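Local coordinates for protein Pbp related beta-lactamase (Pyrococcus abyssi, PDB 2QMI) that probably acts as a serine peptidase of the penicillin-binding protein and beta-lactamase family, assembling into a self-compartmentalizing octamer, at residues Tyr247-Met250 / Tyr251-Asp255. Residues are numbered along the deposited sequence; the frame is centred on the assembly and turned at random.
Sequences YLKM and YIERD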
loop_
_atom_site.group_PDB
_atom_site.type_symbol
_atom_site.label_atom_id
_atom_site.label_comp_id
_atom_site.label_asym_id
_atom_site.label_seq_id
_atom_site.Cartn_x
_atom_site.Cartn_y
_atom_site.Cartn_z
ATOM N N TYR A 247 -16.159 42.928 -31.166
ATOM C CA TYR A 247 -14.953 43.563 -30.655
ATOM C C TYR A 247 -13.848 43.560 -31.707
ATOM O O TYR A 247 -13.171 44.572 -31.915
ATOM C CB TYR A 247 -14.484 42.836 -29.390
ATOM C CG TYR A 247 -13.259 43.432 -28.740
ATOM C CD1 TYR A 247 -13.254 44.752 -28.289
ATOM C CD2 TYR A 247 -12.103 42.669 -28.559
ATOM C CE1 TYR A 247 -12.129 45.298 -27.674
ATOM C CE2 TYR A 247 -10.976 43.203 -27.948
ATOM C CZ TYR A 247 -10.994 44.519 -27.508
ATOM O OH TYR A 247 -9.877 45.049 -26.911
ATOM N N LEU A 248 -13.662 42.418 -32.362
ATOM C CA LEU A 248 -12.647 42.294 -33.405
ATOM C C LEU A 248 -13.005 43.200 -34.581
ATOM O O LEU A 248 -12.134 43.831 -35.174
ATOM C CB LEU A 248 -12.547 40.837 -33.866
ATOM C CG LEU A 248 -11.704 39.942 -32.947
ATOM C CD1 LEU A 248 -11.951 38.464 -33.227
ATOM C CD2 LEU A 248 -10.244 40.295 -33.146
ATOM N N LYS A 249 -14.298 43.270 -34.892
ATOM C CA LYS A 249 -14.813 44.089 -35.994
ATOM C C LYS A 249 -14.276 45.524 -35.919
ATOM O O LYS A 249 -13.894 46.116 -36.927
ATOM C CB LYS A 249 -16.348 44.085 -35.951
ATOM C CG LYS A 249 -17.053 44.860 -37.056
ATOM C CD LYS A 249 -18.583 44.697 -36.937
ATOM C CE LYS A 249 -19.341 45.453 -38.041
ATOM N NZ LYS A 249 -18.904 45.048 -39.428
ATOM N N MET A 250 -14.230 46.066 -34.709
ATOM C CA MET A 250 -13.745 47.421 -34.504
ATOM C C MET A 250 -12.305 47.584 -34.996
ATOM O O MET A 250 -12.003 48.515 -35.748
ATOM C CB MET A 250 -13.817 47.795 -33.021
ATOM C CG MET A 250 -13.512 49.254 -32.765
ATOM S SD MET A 250 -12.772 49.546 -31.157
ATOM C CE MET A 250 -11.091 49.016 -31.493
ATOM N N TYR A 251 -11.418 46.688 -34.569
ATOM C CA TYR A 251 -10.020 46.768 -34.980
ATOM C C TYR A 251 -9.874 46.581 -36.489
ATOM O O TYR A 251 -9.205 47.366 -37.161
ATOM C CB TYR A 251 -9.181 45.715 -34.238
ATOM C CG TYR A 251 -9.050 45.953 -32.742
ATOM C CD1 TYR A 251 -8.206 46.944 -32.242
ATOM C CD2 TYR A 251 -9.780 45.190 -31.832
ATOM C CE1 TYR A 251 -8.092 47.171 -30.864
ATOM C CE2 TYR A 251 -9.675 45.408 -30.455
ATOM C CZ TYR A 251 -8.834 46.398 -29.978
ATOM O OH TYR A 251 -8.769 46.635 -28.623
ATOM N N ILE A 252 -10.508 45.548 -37.023
ATOM C CA ILE A 252 -10.421 45.271 -38.456
ATOM C C ILE A 252 -10.820 46.472 -39.318
ATOM O O ILE A 252 -10.019 46.968 -40.116
ATOM C CB ILE A 252 -11.316 44.069 -38.846
ATOM C CG1 ILE A 252 -10.794 42.793 -38.192
ATOM C CG2 ILE A 252 -11.361 43.916 -40.372
ATOM C CD1 ILE A 252 -11.787 41.645 -38.237
ATOM N N GLU A 253 -12.060 46.926 -39.154
ATOM C CA GLU A 253 -12.588 48.048 -39.926
ATOM C C GLU A 253 -12.059 49.379 -39.411
ATOM O O GLU A 253 -12.518 50.448 -39.823
ATOM C CB GLU A 253 -14.115 48.039 -39.863
ATOM C CG GLU A 253 -14.726 46.674 -40.159
ATOM C CD GLU A 253 -16.243 46.681 -40.082
ATOM O OE1 GLU A 253 -16.792 47.211 -39.086
ATOM O OE2 GLU A 253 -16.891 46.153 -41.014
ATOM N N ARG A 254 -11.084 49.298 -38.512
ATOM C CA ARG A 254 -10.470 50.474 -37.914
ATOM C C ARG A 254 -11.517 51.541 -37.653
ATOM O O ARG A 254 -11.337 52.720 -37.990
ATOM C CB ARG A 254 -9.362 51.002 -38.820
ATOM C CG ARG A 254 -8.355 49.921 -39.197
ATOM C CD ARG A 254 -7.043 50.527 -39.642
ATOM N NE ARG A 254 -5.998 49.527 -39.864
ATOM C CZ ARG A 254 -5.714 48.519 -39.037
ATOM N NH1 ARG A 254 -6.406 48.341 -37.913
ATOM N NH2 ARG A 254 -4.704 47.708 -39.318
ATOM N N ASP A 255 -12.624 51.100 -37.056
ATOM C CA ASP A 255 -13.731 51.976 -36.705
ATOM C C ASP A 255 -13.299 52.891 -35.552
ATOM O O ASP A 255 -12.542 52.471 -34.669
ATOM C CB ASP A 255 -14.939 51.119 -36.315
ATOM C CG ASP A 255 -15.644 51.632 -35.086
ATOM O OD1 ASP A 255 -15.009 51.649 -34.005
ATOM O OD2 ASP A 255 -16.826 52.015 -35.198
#
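Y247 sets CG opposite its backbone N (chi1 -178°) and Y251 opposite its carbonyl carbon (chi1 -67°), bringing the two phenol rings, one helical turn apart, together in a T-shaped pair. The edge of Y251 points at the face of Y247, the planes stand at 89°, and Y251 CE2 comes within 3.3 Å of Y247 CZ. At their far ends Y251 OH donates to Y247 OH over 2.6 Å; Y247 OH also hydrogen-bonds S63 OG, on helix 61-74, and its ring stacks with F64. M250 bends at chi3 to bring its methyl over the face of the Y251 ring, with CE 3.6 Å from the ring centroid in a CH-pi contact. K249 and E253 form a salt bridge near the helix end, K249 NZ at 2.8 Å from E253 OE2 and above the carboxylate plane; the same nitrogen hydrogen-bonds G30 O. L248 and I252 lie against I27 and Y315 of the central antiparallel sheet. Past E253 the chain turns through R254, the C-prime residue, at positive phi. R254 N hydrogen-bonds Y251 O, and D255 N reaches back to M250 O at 3.0 Å, the pair of bonds that defines a Schellman motif, here closing helix 241-252.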